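Local coordinates for 14-3-3 protein (Cryptosporidium parvum, PDB 3EFZ), which probably binds phosphoserine-containing partner proteins, as other members of the 14-3-3 family of signalling adaptors do, at residues T198-N201 with Y202-K206. Numbering follows the deposited sequence.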
ATOM      1  N   THR B 198      15.542 -10.809 -10.660  1.00 34.05           N
ATOM      2  CA  THR B 198      14.911 -11.074 -11.939  1.00 33.85           C
ATOM      3  C   THR B 198      14.754 -12.569 -12.186  1.00 34.49           C
ATOM      4  O   THR B 198      13.688 -13.012 -12.611  1.00 34.99           O
ATOM      5  CB  THR B 198      15.657 -10.368 -13.097  1.00 34.67           C
ATOM      6  OG1 THR B 198      15.940  -9.007 -12.713  1.00 33.80           O
ATOM      7  CG2 THR B 198      14.793 -10.364 -14.363  1.00 33.02           C
ATOM      8  N   ILE B 199      15.818 -13.327 -11.914  1.00 34.34           N
ATOM      9  CA  ILE B 199      15.793 -14.791 -11.918  1.00 34.56           C
ATOM     10  C   ILE B 199      14.652 -15.331 -11.052  1.00 35.02           C
ATOM     11  O   ILE B 199      13.918 -16.229 -11.480  1.00 35.68           O
ATOM     12  CB  ILE B 199      17.168 -15.378 -11.434  1.00 34.09           C
ATOM     13  CG1 ILE B 199      18.317 -14.969 -12.380  1.00 34.39           C
ATOM     14  CG2 ILE B 199      17.097 -16.922 -11.208  1.00 33.42           C
ATOM     15  CD1 ILE B 199      18.405 -15.771 -13.701  1.00 35.30           C
ATOM     16  N   LEU B 200      14.515 -14.779  -9.844  1.00 35.67           N
ATOM     17  CA  LEU B 200      13.534 -15.240  -8.863  1.00 36.25           C
ATOM     18  C   LEU B 200      12.098 -15.046  -9.327  1.00 36.64           C
ATOM     19  O   LEU B 200      11.286 -15.960  -9.193  1.00 36.75           O
ATOM     20  CB  LEU B 200      13.731 -14.567  -7.491  1.00 35.95           C
ATOM     21  CG  LEU B 200      12.685 -14.904  -6.397  1.00 36.65           C
ATOM     22  CD1 LEU B 200      12.755 -16.367  -5.943  1.00 34.85           C
ATOM     23  CD2 LEU B 200      12.776 -13.967  -5.183  1.00 36.91           C
ATOM     24  N   ASN B 201      11.785 -13.862  -9.857  1.00 37.14           N
ATOM     25  CA  ASN B 201      10.448 -13.594 -10.368  1.00 37.72           C
ATOM     26  C   ASN B 201      10.092 -14.422 -11.614  1.00 37.91           C
ATOM     27  O   ASN B 201       8.949 -14.890 -11.751  1.00 38.52           O
ATOM     28  CB  ASN B 201      10.255 -12.093 -10.571  1.00 38.05           C
ATOM     29  CG  ASN B 201      10.096 -11.350  -9.242  1.00 37.89           C
ATOM     30  OD1 ASN B 201      10.437 -11.869  -8.183  1.00 37.57           O
ATOM     31  ND2 ASN B 201       9.599 -10.135  -9.301  1.00 40.60           N
ATOM     32  N   TYR B 202      11.079 -14.628 -12.483  1.00 37.55           N
ATOM     33  CA  TYR B 202      10.929 -15.505 -13.651  1.00 38.40           C
ATOM     34  C   TYR B 202      10.730 -16.942 -13.204  1.00 38.26           C
ATOM     35  O   TYR B 202       9.894 -17.640 -13.762  1.00 38.58           O
ATOM     36  CB  TYR B 202      12.144 -15.388 -14.583  1.00 38.25           C
ATOM     37  CG  TYR B 202      11.991 -15.971 -15.991  1.00 38.75           C
ATOM     38  CD1 TYR B 202      10.744 -16.349 -16.502  1.00 38.34           C
ATOM     39  CD2 TYR B 202      13.098 -16.101 -16.817  1.00 37.32           C
ATOM     40  CE1 TYR B 202      10.614 -16.866 -17.785  1.00 37.52           C
ATOM     41  CE2 TYR B 202      12.979 -16.617 -18.108  1.00 39.93           C
ATOM     42  CZ  TYR B 202      11.730 -16.995 -18.583  1.00 38.89           C
ATOM     43  OH  TYR B 202      11.615 -17.500 -19.863  1.00 39.83           O
ATOM     44  N   THR B 203      11.504 -17.374 -12.202  1.00 38.20           N
ATOM     45  CA  THR B 203      11.328 -18.683 -11.571  1.00 38.25           C
ATOM     46  C   THR B 203       9.908 -18.845 -11.020  1.00 37.79           C
ATOM     47  O   THR B 203       9.309 -19.898 -11.206  1.00 37.97           O
ATOM     48  CB  THR B 203      12.364 -18.933 -10.446  1.00 38.30           C
ATOM     49  OG1 THR B 203      13.682 -18.967 -11.010  1.00 39.43           O
ATOM     50  CG2 THR B 203      12.098 -20.246  -9.735  1.00 39.24           C
ATOM     51  N   ILE B 204       9.373 -17.798 -10.385  1.00 37.03           N
ATOM     52  CA  ILE B 204       7.991 -17.797  -9.880  1.00 36.98           C
ATOM     53  C   ILE B 204       6.959 -17.964 -11.014  1.00 36.60           C
ATOM     54  O   ILE B 204       5.994 -18.757 -10.882  1.00 36.08           O
ATOM     55  CB  ILE B 204       7.691 -16.538  -9.024  1.00 37.65           C
ATOM     56  CG1 ILE B 204       8.545 -16.531  -7.751  1.00 37.03           C
ATOM     57  CG2 ILE B 204       6.204 -16.461  -8.667  1.00 38.28           C
ATOM     58  CD1 ILE B 204       8.548 -15.185  -7.017  1.00 37.64           C
ATOM     59  N   LEU B 205       7.181 -17.255 -12.125  1.00 35.54           N
ATOM     60  CA  LEU B 205       6.331 -17.371 -13.310  1.00 35.32           C
ATOM     61  C   LEU B 205       6.323 -18.792 -13.854  1.00 35.48           C
ATOM     62  O   LEU B 205       5.251 -19.317 -14.184  1.00 35.47           O
ATOM     63  CB  LEU B 205       6.782 -16.406 -14.414  1.00 35.54           C
ATOM     64  CG  LEU B 205       5.970 -16.305 -15.712  1.00 35.72           C
ATOM     65  CD1 LEU B 205       4.622 -15.586 -15.483  1.00 34.67           C
ATOM     66  CD2 LEU B 205       6.796 -15.573 -16.778  1.00 35.26           C
ATOM     67  N   LYS B 206       7.510 -19.397 -13.935  1.00 34.58           N
ATOM     68  CA  LYS B 206       7.678 -20.768 -14.412  1.00 35.05           C
ATOM     69  C   LYS B 206       7.001 -21.783 -13.499  1.00 35.24           C
ATOM     70  O   LYS B 206       6.311 -22.694 -13.973  1.00 35.77           O
ATOM     71  CB  LYS B 206       9.167 -21.135 -14.531  1.00 34.87           C
ATOM     72  CG  LYS B 206       9.938 -20.427 -15.637  1.00 35.07           C
ATOM     73  CD  LYS B 206      11.428 -20.711 -15.478  1.00 35.22           C
ATOM     74  CE  LYS B 206      12.257 -19.894 -16.455  1.00 36.64           C
ATOM     75  NZ  LYS B 206      12.326 -20.473 -17.819  1.00 36.78           N
TER
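T198–N201 and Y202–K206 are consecutive segments, each a little over one turn, of helix 193-207, joined by four i to i+4 backbone hydrogen bonds: Y202 to T198, T203 to I199, I204 to L200 and L205 to N201. The bond from I204 N to L200 O is 2.9 Å long. T203 adds a side-chain bond: its OG1 lies 2.8 Å from I199 O and donates to it. With OG1 anti to its own carbonyl carbon and beside the backbone N (chi1 -64°), the hydroxyl reaches back to the preceding turn and meets the carbonyl from above its plane, while T203 N approaches closer to that plane. I199 O thus accepts two bonds from one residue. Beside them, CG2 of I199 comes within 4.0 Å of T203 OG1. L200 and I204 meet obliquely, CG of L200 standing 4.2 Å from CD1 of I204. With CG1 beside its backbone N and the chain extended beyond it (chi2 167°), I204 lays CD1 alongside N201, 4.0 Å from OD1. The N201 amide donates a hydrogen bond from ND2 to OD1 of D150 on helix 138-158 and touches R153, a predicted phosphoserine-interacting residue. Over one face of the Y202 ring sits CE of K206, 3.5 Å above the plane, while the tyrosine OH is hydrogen-bonded to E176 of helix 161-185. In this largely buried contact, the T203 hydroxyl is satisfied by the I199 carbonyl one turn earlier. N201 instead spends its amide on helix 138-158, consistent with a second-shell place beside the predicted phosphoserine pocket, with I204 packing next to it against R153.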